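Local coordinates for SusD superfamily protein (Parabacteroides distasonis, PDB 3OTN), which probably binds carbohydrate or another nutrient at the cell surface, as an outer-membrane protein of the SusD family, at residues Ile434-Ser439 against Ile446-Asn451; Thr52-Ser57 against Asn422-Asp427. All coordinates share one frame; numbering follows the deposited sequence.

Contact 1. Residues Ile434-Ser439 against Ile446-Asn451. With ACT (acetate ion), chain I.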
loop_
_atom_site.group_PDB
_atom_site.type_symbol
_atom_site.label_atom_id
_atom_site.label_comp_id
_atom_site.label_asym_id
_atom_site.label_seq_id
_atom_site.Cartn_x
_atom_site.Cartn_y
_atom_site.Cartn_z
ATOM N N ILE A 434 11.903 -8.186 11.136
ATOM C CA ILE A 434 11.341 -6.954 11.694
ATOM C C ILE A 434 12.501 -6.069 12.205
ATOM O O ILE A 434 13.370 -6.527 12.984
ATOM C CB ILE A 434 10.411 -7.294 12.855
ATOM C CG1 ILE A 434 9.095 -7.879 12.304
ATOM C CG2 ILE A 434 10.136 -6.071 13.738
ATOM C CD1 ILE A 434 8.144 -8.388 13.405
ATOM N N ARG A 435 12.514 -4.810 11.770
ATOM C CA ARG A 435 13.516 -3.876 12.252
ATOM C C ARG A 435 13.218 -3.500 13.717
ATOM O O ARG A 435 12.149 -3.005 14.028
ATOM C CB ARG A 435 13.544 -2.609 11.390
ATOM C CG ARG A 435 14.767 -1.758 11.627
ATOM C CD ARG A 435 14.701 -0.434 10.867
ATOM N NE ARG A 435 16.015 0.187 10.838
ATOM C CZ ARG A 435 16.545 0.922 11.809
ATOM N NH1 ARG A 435 15.885 1.181 12.951
ATOM N NH2 ARG A 435 17.761 1.411 11.637
ATOM N N ASP A 436 14.172 -3.747 14.605
ATOM C CA ASP A 436 14.050 -3.370 16.001
ATOM C C ASP A 436 14.415 -1.896 16.178
ATOM O O ASP A 436 15.481 -1.458 15.751
ATOM C CB ASP A 436 14.970 -4.227 16.885
ATOM C CG ASP A 436 14.856 -3.850 18.366
ATOM O OD1 ASP A 436 13.768 -4.015 18.941
ATOM O OD2 ASP A 436 15.854 -3.381 18.925
ATOM N N ASP A 437 13.547 -1.131 16.825
ATOM C CA ASP A 437 13.709 0.338 16.854
ATOM C C ASP A 437 14.955 0.764 17.657
ATOM O O ASP A 437 15.675 1.673 17.251
ATOM C CB ASP A 437 12.487 0.987 17.462
ATOM C CG ASP A 437 11.250 0.779 16.644
ATOM O OD1 ASP A 437 11.362 0.834 15.405
ATOM O OD2 ASP A 437 10.166 0.568 17.243
ATOM N N LYS A 438 15.192 0.086 18.772
ATOM C CA LYS A 438 16.266 0.451 19.688
ATOM C C LYS A 438 17.649 0.152 19.089
ATOM O O LYS A 438 18.542 0.987 19.147
ATOM C CB LYS A 438 16.099 -0.287 21.036
ATOM N N SER A 439 17.814 -1.025 18.488
ATOM C CA SER A 439 19.149 -1.482 18.051
ATOM C C SER A 439 19.379 -1.266 16.558
ATOM O O SER A 439 20.513 -1.262 16.097
ATOM C CB SER A 439 19.321 -2.959 18.391
ATOM O OG SER A 439 18.475 -3.760 17.591
ATOM N N ILE A 446 9.401 -14.360 13.618
ATOM C CA ILE A 446 8.935 -15.378 14.570
ATOM C C ILE A 446 9.861 -15.288 15.795
ATOM O O ILE A 446 11.052 -15.554 15.705
ATOM C CB ILE A 446 8.945 -16.804 13.950
ATOM C CG1 ILE A 446 7.918 -16.913 12.809
ATOM C CG2 ILE A 446 8.619 -17.897 15.017
ATOM C CD1 ILE A 446 8.111 -18.154 11.949
ATOM N N GLY A 447 9.321 -14.859 16.924
ATOM C CA GLY A 447 10.116 -14.499 18.095
ATOM C C GLY A 447 10.192 -13.007 18.393
ATOM O O GLY A 447 10.555 -12.643 19.517
ATOM N N TYR A 448 9.845 -12.121 17.446
ATOM C CA TYR A 448 9.850 -10.665 17.750
ATOM C C TYR A 448 8.933 -10.325 18.942
ATOM O O TYR A 448 7.776 -10.770 18.981
ATOM C CB TYR A 448 9.400 -9.838 16.553
ATOM C CG TYR A 448 9.314 -8.344 16.807
ATOM C CD1 TYR A 448 10.467 -7.581 17.012
ATOM C CD2 TYR A 448 8.068 -7.684 16.801
ATOM C CE1 TYR A 448 10.394 -6.198 17.242
ATOM C CE2 TYR A 448 7.967 -6.290 17.022
ATOM C CZ TYR A 448 9.132 -5.561 17.238
ATOM O OH TYR A 448 9.025 -4.209 17.443
ATOM N N LYS A 449 9.460 -9.542 19.886
ATOM C CA LYS A 449 8.714 -9.050 21.058
ATOM C C LYS A 449 8.376 -7.582 20.852
ATOM O O LYS A 449 9.265 -6.760 20.558
ATOM C CB LYS A 449 9.527 -9.190 22.322
ATOM C CG LYS A 449 8.709 -9.017 23.606
ATOM C CD LYS A 449 9.496 -9.488 24.845
ATOM C CE LYS A 449 10.709 -8.588 25.117
ATOM N NZ LYS A 449 11.423 -8.902 26.402
ATOM N N THR A 450 7.099 -7.234 21.002
ATOM C CA THR A 450 6.665 -5.875 20.675
ATOM C C THR A 450 6.926 -4.985 21.870
ATOM O O THR A 450 7.256 -5.480 22.958
ATOM C CB THR A 450 5.169 -5.789 20.346
ATOM O OG1 THR A 450 4.414 -6.139 21.511
ATOM C CG2 THR A 450 4.810 -6.708 19.206
ATOM N N ASN A 451 6.744 -3.672 21.657
ATOM C CA ASN A 451 6.793 -2.657 22.745
ATOM C C ASN A 451 5.918 -3.012 23.949
ATOM O O ASN A 451 6.236 -2.627 25.073
ATOM C CB ASN A 451 6.370 -1.262 22.228
ATOM C CG ASN A 451 7.320 -0.708 21.174
ATOM O OD1 ASN A 451 8.461 -1.119 21.117
ATOM N ND2 ASN A 451 6.844 0.234 20.336
HETATM C C ACT I . 18.671 2.947 15.267
HETATM O O ACT I . 17.737 2.958 14.427
HETATM O OXT ACT I . 18.306 2.807 16.443
HETATM C CH3 ACT I . 20.133 3.076 14.940
HETATM O O HOH W 1 11.222 -2.775 17.852
HETATM O O HOH W 2 7.673 0.908 17.577
HETATM O O HOH W 3 10.446 -0.755 19.585
#
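A methyl group of Ile-434 sits squarely over the Tyr-448 ring, while polar side chains of the two segments are bridged by waters. The CG2 atom of Ile-434 lies 3.5 Å from the centroid of the Tyr-448 ring and 12° off its normal, a CH-pi contact over the face. The setting is a short antiparallel beta hairpin of strands 433-435 and 442-444, and residues 446-451 follow it and fold back beside its first strand. With CG1 of Ile-434 beside the backbone N (chi1 -74°), CG2 covers the ring centre and CD1 reaches the base of the ring. There CD1 of Ile-434 packs 3.5 Å from CD2 of Tyr-448. Tyr-456 meets the Tyr-448 ring edge-to-face.

Water 1 lies at the ring edge, in its plane, 2.7 Å from the Tyr-448 OH. It also donates to OD1 of Asp-436 and accepts from the backbone N of Asp-437. With an alanine at Tyr-448, the Ile-434 methyls would probably lose the ring they lie against, and this water one of its three partners. Waters 2 and 3 link OD2 of Asp-437 to the amide of Asn-451.

The turn beyond the strand is held by an Asx motif, in which OD2 of Asp-436 accepts from both N and OG of Ser-439. Arg-435 extends the other way. Its NE forms a salt bridge with Asp-412. An acetate, probably left from crystallisation, takes two bonds on its atom O at the guanidinium edge, 3.0 Å from NH1 and 3.2 Å from NH2 of Arg-435.

Contact 2. Residues Thr52-Ser57 against Asn422-Asp427; sequences TGKATS and NKMWFD
Met-424, modelled as selenomethionine, and Trp-425 meet Thr-52 from the first turn of helix 424-431, and Met-424 also reaches Lys-54. Before them, Asn-422 and Lys-423 lead into the helix. The carbonyl O of Lys-423 accepts from N of Asp-427, 3.0 Å away.

Met-424 makes the larger share of the helix side. Its CG is anti to the backbone N (chi1 -177°), and the chain stays extended as far as SE, which packs against Thr-52 and Lys-54. SE lies 3.5 Å from CG of Lys-54 and 3.8 Å from CB of Thr-52. Both side chains cross the methionine at about a right angle. They belong to an ST turn: OG1 of Thr-52 accepts from N of Lys-54 at 3.0 Å. This bond holds together the two residues that the selenium rests against.

Trp-425 comes next and approaches the backbone of Thr-52. Its CE3 is 3.9 Å from N of Thr-52, an oblique approach to the indole.

This is buried packing, its centre about 11 Å from the centre of the chain. Tyr-415 of helix 403-418 and Phe-291 of helix 289-292 both touch Met-424 and Lys-54. Just beyond the turn, strand 55-56 pairs antiparallel with strand 286-287, so helix 424-431 packs beside the loop that feeds this small sheet.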
loop_
_atom_site.group_PDB
_atom_site.type_symbol
_atom_site.label_atom_id
_atom_site.label_comp_id
_atom_site.label_asym_id
_atom_site.label_seq_id
_atom_site.Cartn_x
_atom_site.Cartn_y
_atom_site.Cartn_z
ATOM N N THR A 52 2.598 -3.804 12.473
ATOM C CA THR A 52 4.008 -3.494 12.359
ATOM C C THR A 52 4.675 -3.268 13.699
ATOM O O THR A 52 5.888 -3.403 13.788
ATOM C CB THR A 52 4.313 -2.228 11.516
ATOM O OG1 THR A 52 3.827 -1.072 12.202
ATOM C CG2 THR A 52 3.695 -2.303 10.123
ATOM N N GLY A 53 3.902 -2.890 14.719
ATOM C CA GLY A 53 4.456 -2.438 15.983
ATOM C C GLY A 53 4.987 -1.006 15.991
ATOM O O GLY A 53 5.570 -0.558 16.996
ATOM N N LYS A 54 4.760 -0.274 14.894
ATOM C CA LYS A 54 5.206 1.110 14.741
ATOM C C LYS A 54 4.057 2.131 14.756
ATOM O O LYS A 54 4.288 3.325 14.538
ATOM C CB LYS A 54 5.940 1.308 13.415
ATOM C CG LYS A 54 6.939 0.264 13.017
ATOM C CD LYS A 54 8.090 0.150 13.911
ATOM C CE LYS A 54 9.194 -0.690 13.254
ATOM N NZ LYS A 54 9.998 -1.348 14.328
ATOM N N ALA A 55 2.842 1.666 15.013
ATOM C CA ALA A 55 1.677 2.533 15.088
ATOM C C ALA A 55 0.777 2.067 16.211
ATOM O O ALA A 55 0.670 0.865 16.485
ATOM C CB ALA A 55 0.906 2.498 13.765
ATOM N N THR A 56 0.138 3.027 16.862
ATOM C CA THR A 56 -0.925 2.778 17.826
ATOM C C THR A 56 -2.153 3.642 17.433
ATOM O O THR A 56 -2.224 4.203 16.310
ATOM C CB THR A 56 -0.449 3.100 19.253
ATOM O OG1 THR A 56 -0.190 4.503 19.349
ATOM C CG2 THR A 56 0.847 2.379 19.524
ATOM N N SER A 57 -3.124 3.691 18.338
ATOM C CA SER A 57 -4.366 4.419 18.147
ATOM C C SER A 57 -4.689 5.159 19.428
ATOM O O SER A 57 -4.371 4.669 20.505
ATOM C CB SER A 57 -5.491 3.431 17.821
ATOM O OG SER A 57 -6.718 4.114 17.595
ATOM N N ASN A 422 1.482 1.672 3.762
ATOM C CA ASN A 422 1.000 0.311 3.538
ATOM C C ASN A 422 2.010 -0.559 2.797
ATOM O O ASN A 422 1.636 -1.393 1.957
ATOM C CB ASN A 422 -0.398 0.323 2.817
ATOM C CG ASN A 422 -1.608 0.525 3.775
ATOM O OD1 ASN A 422 -2.747 0.372 3.341
ATOM N ND2 ASN A 422 -1.371 0.913 5.036
ATOM N N LYS A 423 3.299 -0.361 3.071
ATOM C CA LYS A 423 4.384 -1.181 2.459
ATOM C C LYS A 423 5.152 -2.030 3.449
ATOM O O LYS A 423 5.640 -3.113 3.100
ATOM C CB LYS A 423 5.419 -0.270 1.755
ATOM C CG LYS A 423 4.867 0.614 0.669
ATOM C CD LYS A 423 4.284 -0.186 -0.471
ATOM C CE LYS A 423 3.596 0.739 -1.484
ATOM N NZ LYS A 423 3.461 0.017 -2.745
HETATM N N MSE A 424 5.305 -1.495 4.663
HETATM C CA MSE A 424 6.151 -2.067 5.691
HETATM C C MSE A 424 5.680 -3.484 6.109
HETATM O O MSE A 424 6.508 -4.398 6.279
HETATM C CB MSE A 424 6.190 -1.105 6.894
HETATM C CG MSE A 424 7.076 -1.507 8.014
HETATM SE SE MSE A 424 6.873 -0.281 9.525
HETATM C CE MSE A 424 7.837 1.263 8.770
ATOM N N TRP A 425 4.373 -3.659 6.314
ATOM C CA TRP A 425 3.854 -4.961 6.767
ATOM C C TRP A 425 4.199 -6.039 5.710
ATOM O O TRP A 425 4.730 -7.090 6.043
ATOM C CB TRP A 425 2.356 -4.930 7.046
ATOM C CG TRP A 425 1.835 -6.245 7.570
ATOM C CD1 TRP A 425 0.959 -7.059 6.951
ATOM C CD2 TRP A 425 2.230 -6.918 8.768
ATOM N NE1 TRP A 425 0.737 -8.180 7.696
ATOM C CE2 TRP A 425 1.502 -8.123 8.824
ATOM C CE3 TRP A 425 3.111 -6.620 9.795
ATOM C CZ2 TRP A 425 1.640 -9.029 9.868
ATOM C CZ3 TRP A 425 3.259 -7.509 10.825
ATOM C CH2 TRP A 425 2.522 -8.702 10.859
ATOM N N PHE A 426 3.933 -5.730 4.452
ATOM C CA PHE A 426 4.295 -6.631 3.341
ATOM C C PHE A 426 5.820 -6.911 3.258
ATOM O O PHE A 426 6.220 -8.055 3.032
ATOM C CB PHE A 426 3.789 -6.082 2.004
ATOM C CG PHE A 426 2.269 -6.066 1.867
ATOM C CD1 PHE A 426 1.480 -7.084 2.381
ATOM C CD2 PHE A 426 1.648 -5.013 1.213
ATOM C CE1 PHE A 426 0.086 -7.063 2.228
ATOM C CE2 PHE A 426 0.280 -4.976 1.049
ATOM C CZ PHE A 426 -0.511 -6.003 1.555
ATOM N N ASP A 427 6.655 -5.894 3.480
ATOM C CA ASP A 427 8.123 -6.134 3.597
ATOM C C ASP A 427 8.479 -7.145 4.725
ATOM O O ASP A 427 9.276 -8.076 4.541
ATOM C CB ASP A 427 8.876 -4.834 3.888
ATOM C CG ASP A 427 8.923 -3.889 2.725
ATOM O OD1 ASP A 427 8.473 -4.198 1.592
ATOM O OD2 ASP A 427 9.468 -2.783 2.957
#

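Overall arrangement
From the N terminus, the chain first passes residues 52-57 and meets them again, after strand 286-287, at residues 422-427. Contact 2 thus closes a loop of more than 360 residues and ties the N-terminal part to helix 424-431. That helix leads directly into strand 433-435, where contact 1 opens. Contact 1 closes a short loop around the hairpin's second strand. The two contacts are in series and neither encloses the other; their centres are about 12 Å apart. Lys-54 joins them: its NZ forms a salt bridge with OD1 of Asp-437 (2.8 Å) and probably a hydrogen bond with O of Arg-435 (2.7 Å).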